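Local coordinates for flagellar basal body protein (Helicobacter pylori, PDB 5NPY) that probably builds the flagellar hook, the curved, flexible tube that passes torque from the basal motor to the filament, at residues M89-K94 / L122-N127; G95-G100 / I505-F510. All blocks are in the same frame, centred on the assembly; numbering follows the deposited sequence.

Overall arrangement
Contacts 1 and 2 have centres about 8 Å apart and about 43 and 42 Å, centre to centre, from the middle of this elongated chain. Three of their four segments belong to the hook-protein D1 sequence family; residues 505-510 come from much later in the sequence. Residues 89-94 and 95-100 are consecutive, one serving each contact. The contacts also touch across: Thr123 N of contact 1 lies 3.1 Å from Phe97 O of contact 2, a probable hydrogen bond, and Met89 CE packs 3.6 Å from Ile505 CD1. Contact 1 is partly exposed, contact 2 buried. The bound buffer molecule sits among Asn226, Thr380, Asn381, Arg393, Thr397, Glu399 and Ile420, none in either contact.

Contact 1 (M89-K94 / L122-N127); sequences MAYQGK and LTRAGN
Arg124 lays its guanidinium obliquely beside the Tyr91 ring, NH1 standing 3.6 Å from CD1 with the two planes 33° apart. CG is anti to the backbone N (chi1 -157°) and the chain bends at chi3; the guanidinium reaches strand 87-93 although the root of the side chain does not point there. Its two terminal nitrogens close end-on upon a single acceptor, Gly93 O: NH2 binds at 2.7 Å and NH1 at 2.8 Å. The oxygen lies close to the guanidinium plane, and a further, weak bond runs from NH1 to Tyr91 O. Arginine suits this place because its flat, multiply donating end can serve two backbone carbonyls at once. Gly93 has a positive phi of 102°, a conformation that glycine tolerates readily. Tyrosine adds an apolar ring wall and a polar tip: its OH gives a hydrogen bond to Lys94 O at 2.7 Å, tying the ring to the chain just beyond the strand.

At the other end, Met89 N donates to Gly126 O at 3.0 Å, and Gly126 CA approaches Met89 O at 3.2 Å in a CA-H...O contact. Met89 O crowds the place where a CB would lie, and glycine suits the position. Between these two grips one water accepts from Tyr91 N and donates to Arg124 O, bridging the backbones where they diverge. Thr123 OG1 accepts from Ala125 N, an ST turn that starts the bend from strand 121-123 toward strand 127-130, the antiparallel neighbour of strand 87-93 in the small sheet of this D1 region.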
loop_
_atom_site.group_PDB
_atom_site.type_symbol
_atom_site.label_atom_id
_atom_site.label_comp_id
_atom_site.label_asym_id
_atom_site.label_seq_id
_atom_site.Cartn_x
_atom_site.Cartn_y
_atom_site.Cartn_z
ATOM N N MET A 89 11.905 31.662 21.106
ATOM C CA MET A 89 10.502 31.353 21.339
ATOM C C MET A 89 10.029 32.075 22.590
ATOM O O MET A 89 10.831 32.564 23.390
ATOM C CB MET A 89 10.270 29.840 21.474
ATOM C CG MET A 89 11.096 29.175 22.583
ATOM S SD MET A 89 10.896 27.378 22.602
ATOM C CE MET A 89 11.973 26.911 21.244
ATOM N N ALA A 90 8.707 32.138 22.744
ATOM C CA ALA A 90 8.082 32.810 23.874
ATOM C C ALA A 90 6.906 31.984 24.372
ATOM O O ALA A 90 6.147 31.424 23.576
ATOM C CB ALA A 90 7.611 34.225 23.505
ATOM N N TYR A 91 6.764 31.915 25.693
ATOM C CA TYR A 91 5.708 31.156 26.347
ATOM C C TYR A 91 4.653 32.118 26.877
ATOM O O TYR A 91 4.979 33.056 27.613
ATOM C CB TYR A 91 6.281 30.305 27.487
ATOM C CG TYR A 91 5.261 29.432 28.196
ATOM C CD1 TYR A 91 5.005 29.586 29.553
ATOM C CD2 TYR A 91 4.551 28.449 27.507
ATOM C CE1 TYR A 91 4.071 28.781 30.210
ATOM C CE2 TYR A 91 3.617 27.644 28.156
ATOM C CZ TYR A 91 3.385 27.817 29.508
ATOM O OH TYR A 91 2.468 27.025 30.153
ATOM N N GLN A 92 3.400 31.896 26.492
ATOM C CA GLN A 92 2.260 32.594 27.076
ATOM C C GLN A 92 1.571 31.688 28.084
ATOM O O GLN A 92 1.496 30.476 27.887
ATOM C CB GLN A 92 1.248 33.004 26.011
ATOM C CG GLN A 92 1.616 34.200 25.178
ATOM C CD GLN A 92 0.446 34.647 24.324
ATOM O OE1 GLN A 92 0.600 35.451 23.407
ATOM N NE2 GLN A 92 -0.740 34.121 24.625
ATOM N N GLY A 93 1.065 32.272 29.153
ATOM C CA GLY A 93 0.410 31.498 30.194
ATOM C C GLY A 93 1.297 31.287 31.405
ATOM O O GLY A 93 2.360 31.897 31.555
ATOM N N LYS A 94 0.832 30.398 32.288
ATOM C CA LYS A 94 1.539 30.084 33.520
ATOM C C LYS A 94 2.495 28.920 33.289
ATOM O O LYS A 94 2.115 27.905 32.696
ATOM C CB LYS A 94 0.557 29.742 34.641
ATOM C CG LYS A 94 0.785 30.534 35.932
ATOM C CD LYS A 94 0.611 32.036 35.691
ATOM C CE LYS A 94 0.731 32.847 36.971
ATOM N NZ LYS A 94 0.851 34.303 36.662
ATOM N N LEU A 122 14.623 27.196 36.252
ATOM C CA LEU A 122 13.431 27.588 35.520
ATOM C C LEU A 122 13.627 28.991 34.967
ATOM O O LEU A 122 14.258 29.829 35.608
ATOM C CB LEU A 122 12.204 27.534 36.425
ATOM C CG LEU A 122 12.074 26.146 37.042
ATOM C CD1 LEU A 122 11.877 26.267 38.539
ATOM C CD2 LEU A 122 10.941 25.369 36.381
ATOM N N THR A 123 13.091 29.244 33.777
ATOM C CA THR A 123 13.235 30.547 33.148
ATOM C C THR A 123 12.041 30.780 32.241
ATOM O O THR A 123 11.411 29.829 31.770
ATOM C CB THR A 123 14.545 30.669 32.333
ATOM O OG1 THR A 123 14.595 31.938 31.682
ATOM C CG2 THR A 123 14.634 29.602 31.275
ATOM N N ARG A 124 11.727 32.053 32.009
ATOM C CA ARG A 124 10.801 32.425 30.953
ATOM C C ARG A 124 11.512 33.089 29.778
ATOM O O ARG A 124 10.851 33.482 28.811
ATOM C CB ARG A 124 9.691 33.328 31.513
ATOM C CG ARG A 124 8.401 33.323 30.677
ATOM C CD ARG A 124 7.292 34.186 31.288
ATOM N NE ARG A 124 6.479 33.445 32.242
ATOM C CZ ARG A 124 5.307 32.891 31.955
ATOM N NH1 ARG A 124 4.790 33.000 30.740
ATOM N NH2 ARG A 124 4.647 32.232 32.894
ATOM N N ALA A 125 12.845 33.194 29.821
ATOM C CA ALA A 125 13.627 33.683 28.685
ATOM C C ALA A 125 13.743 32.588 27.627
ATOM O O ALA A 125 14.260 31.500 27.905
ATOM C CB ALA A 125 15.016 34.131 29.138
ATOM N N GLY A 126 13.278 32.874 26.411
ATOM C CA GLY A 126 13.250 31.873 25.358
ATOM C C GLY A 126 14.237 32.081 24.223
ATOM O O GLY A 126 14.096 31.470 23.163
ATOM N N ASN A 127 15.245 32.931 24.421
ATOM C CA ASN A 127 16.188 33.246 23.348
ATOM C C ASN A 127 17.265 32.158 23.299
ATOM O O ASN A 127 18.423 32.341 23.683
ATOM C CB ASN A 127 16.766 34.650 23.522
ATOM C CG ASN A 127 17.538 34.829 24.819
ATOM O OD1 ASN A 127 17.267 34.169 25.821
ATOM N ND2 ASN A 127 18.513 35.730 24.798
HETATM O O HOH W 1 8.513 33.398 27.191
#

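Contact 2 (G95-G100 / I505-F510)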
loop_
_atom_site.group_PDB
_atom_site.type_symbol
_atom_site.label_atom_id
_atom_site.label_comp_id
_atom_site.label_asym_id
_atom_site.label_seq_id
_atom_site.Cartn_x
_atom_site.Cartn_y
_atom_site.Cartn_z
ATOM N N GLY A 95 3.731 29.066 33.766
ATOM C CA GLY A 95 4.731 28.033 33.572
ATOM C C GLY A 95 6.109 28.536 33.183
ATOM O O GLY A 95 6.322 29.740 32.996
ATOM N N TRP A 96 7.052 27.604 33.046
ATOM C CA TRP A 96 8.463 27.931 32.918
ATOM C C TRP A 96 9.131 27.016 31.913
ATOM O O TRP A 96 8.816 25.825 31.843
ATOM C CB TRP A 96 9.191 27.784 34.254
ATOM C CG TRP A 96 8.545 28.551 35.352
ATOM C CD1 TRP A 96 7.515 28.147 36.153
ATOM C CD2 TRP A 96 8.879 29.869 35.763
ATOM N NE1 TRP A 96 7.189 29.139 37.040
ATOM C CE2 TRP A 96 8.015 30.208 36.821
ATOM C CE3 TRP A 96 9.829 30.801 35.340
ATOM C CZ2 TRP A 96 8.076 31.433 37.461
ATOM C CZ3 TRP A 96 9.888 32.018 35.979
ATOM C CH2 TRP A 96 9.016 32.322 37.027
ATOM N N PHE A 97 10.057 27.584 31.146
ATOM C CA PHE A 97 11.066 26.774 30.486
ATOM C C PHE A 97 11.928 26.104 31.547
ATOM O O PHE A 97 12.037 26.586 32.677
ATOM C CB PHE A 97 11.929 27.635 29.553
ATOM C CG PHE A 97 11.182 28.167 28.352
ATOM C CD1 PHE A 97 10.440 27.319 27.548
ATOM C CD2 PHE A 97 11.207 29.519 28.042
ATOM C CE1 PHE A 97 9.749 27.799 26.452
ATOM C CE2 PHE A 97 10.514 30.009 26.942
ATOM C CZ PHE A 97 9.782 29.150 26.149
ATOM N N VAL A 98 12.529 24.974 31.184
ATOM C CA VAL A 98 13.383 24.211 32.091
ATOM C C VAL A 98 14.769 24.120 31.493
ATOM O O VAL A 98 14.914 23.794 30.309
ATOM C CB VAL A 98 12.852 22.796 32.337
ATOM C CG1 VAL A 98 13.454 22.276 33.615
ATOM C CG2 VAL A 98 11.337 22.785 32.332
ATOM N N ILE A 99 15.783 24.391 32.311
ATOM C CA ILE A 99 17.178 24.359 31.885
ATOM C C ILE A 99 18.049 23.827 33.017
ATOM O O ILE A 99 17.630 23.739 34.171
ATOM C CB ILE A 99 17.696 25.740 31.452
ATOM C CG1 ILE A 99 17.786 26.651 32.665
ATOM C CG2 ILE A 99 16.805 26.349 30.369
ATOM C CD1 ILE A 99 18.295 27.993 32.305
ATOM N N GLY A 100 19.289 23.500 32.669
ATOM C CA GLY A 100 20.218 22.916 33.606
ATOM C C GLY A 100 21.638 22.967 33.085
ATOM O O GLY A 100 21.878 23.149 31.887
ATOM N N ILE A 505 9.740 21.097 23.742
ATOM C CA ILE A 505 10.313 21.961 24.769
ATOM C C ILE A 505 9.685 21.630 26.115
ATOM O O ILE A 505 8.455 21.583 26.253
ATOM C CB ILE A 505 10.095 23.440 24.413
ATOM C CG1 ILE A 505 10.663 23.756 23.028
ATOM C CG2 ILE A 505 10.738 24.346 25.468
ATOM C CD1 ILE A 505 12.174 23.701 22.955
ATOM N N GLY A 506 10.533 21.402 27.115
ATOM C CA GLY A 506 10.037 21.238 28.469
ATOM C C GLY A 506 9.293 22.475 28.948
ATOM O O GLY A 506 9.686 23.615 28.672
ATOM N N ILE A 507 8.185 22.236 29.651
ATOM C CA ILE A 507 7.396 23.272 30.307
ATOM C C ILE A 507 6.955 22.710 31.650
ATOM O O ILE A 507 6.466 21.580 31.722
ATOM C CB ILE A 507 6.169 23.702 29.475
ATOM C CG1 ILE A 507 6.589 24.436 28.205
ATOM C CG2 ILE A 507 5.257 24.612 30.288
ATOM C CD1 ILE A 507 7.010 25.880 28.439
ATOM N N LEU A 508 7.141 23.480 32.713
ATOM C CA LEU A 508 6.726 23.072 34.048
ATOM C C LEU A 508 6.018 24.236 34.726
ATOM O O LEU A 508 6.410 25.396 34.557
ATOM C CB LEU A 508 7.912 22.608 34.907
ATOM C CG LEU A 508 8.666 21.375 34.401
ATOM C CD1 LEU A 508 9.992 21.254 35.107
ATOM C CD2 LEU A 508 7.841 20.108 34.599
ATOM N N ALA A 509 4.971 23.920 35.481
ATOM C CA ALA A 509 4.194 24.905 36.213
ATOM C C ALA A 509 4.197 24.563 37.697
ATOM O O ALA A 509 4.630 23.486 38.114
ATOM C CB ALA A 509 2.755 24.988 35.686
ATOM N N PHE A 510 3.701 25.507 38.491
ATOM C CA PHE A 510 3.621 25.351 39.931
ATOM C C PHE A 510 2.351 26.017 40.417
ATOM O O PHE A 510 1.867 26.975 39.810
ATOM C CB PHE A 510 4.819 25.973 40.646
ATOM C CG PHE A 510 6.144 25.468 40.165
ATOM C CD1 PHE A 510 6.753 26.030 39.052
ATOM C CD2 PHE A 510 6.791 24.439 40.837
ATOM C CE1 PHE A 510 7.981 25.565 38.614
ATOM C CE2 PHE A 510 8.019 23.973 40.406
ATOM C CZ PHE A 510 8.612 24.532 39.292
HETATM O O HOH W 2 12.436 24.162 28.580
#
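Val98 CG2 presses on Leu508 CD1 beside a single antiparallel beta bridge, Trp96 with Leu508, which joins residues 95-100 of the D1 region to 505-510. In this hydrogen-bonded pair Leu508 N donates to Trp96 O at 3.0 Å, nearly straight at 160°, while the return bond from Trp96 N is weak. At Val98 a water takes over, accepting from Val98 N and donating to Gly506 O. Val98 CG2 and Leu508 CD1 are 3.4 Å apart, tighter than usual, the side chains crossing at about a right angle. Beside them Gly506 is a hollow in the outline of its segment, where a CB would crowd Val98 CG2.

Phe97 points its CA-CB bond away from the partner, but its ring comes nearer, CD1 touching both Ile505 CG2 (3.6 Å) and Ile507 CD1 (3.8 Å); isoleucine methyls give the flat ring a bumpy apolar seat. Gly95, at positive phi, lets the backbones close to 4.1 Å between its CA and that of Ala509, whose small side chain suits the narrow spot. Further on, Trp96 crosses Phe510, while its NE1 is satisfied by Asp513. Here Trp96 CD1 sits at the edge of the Phe510 ring, 3.6 Å from CE1.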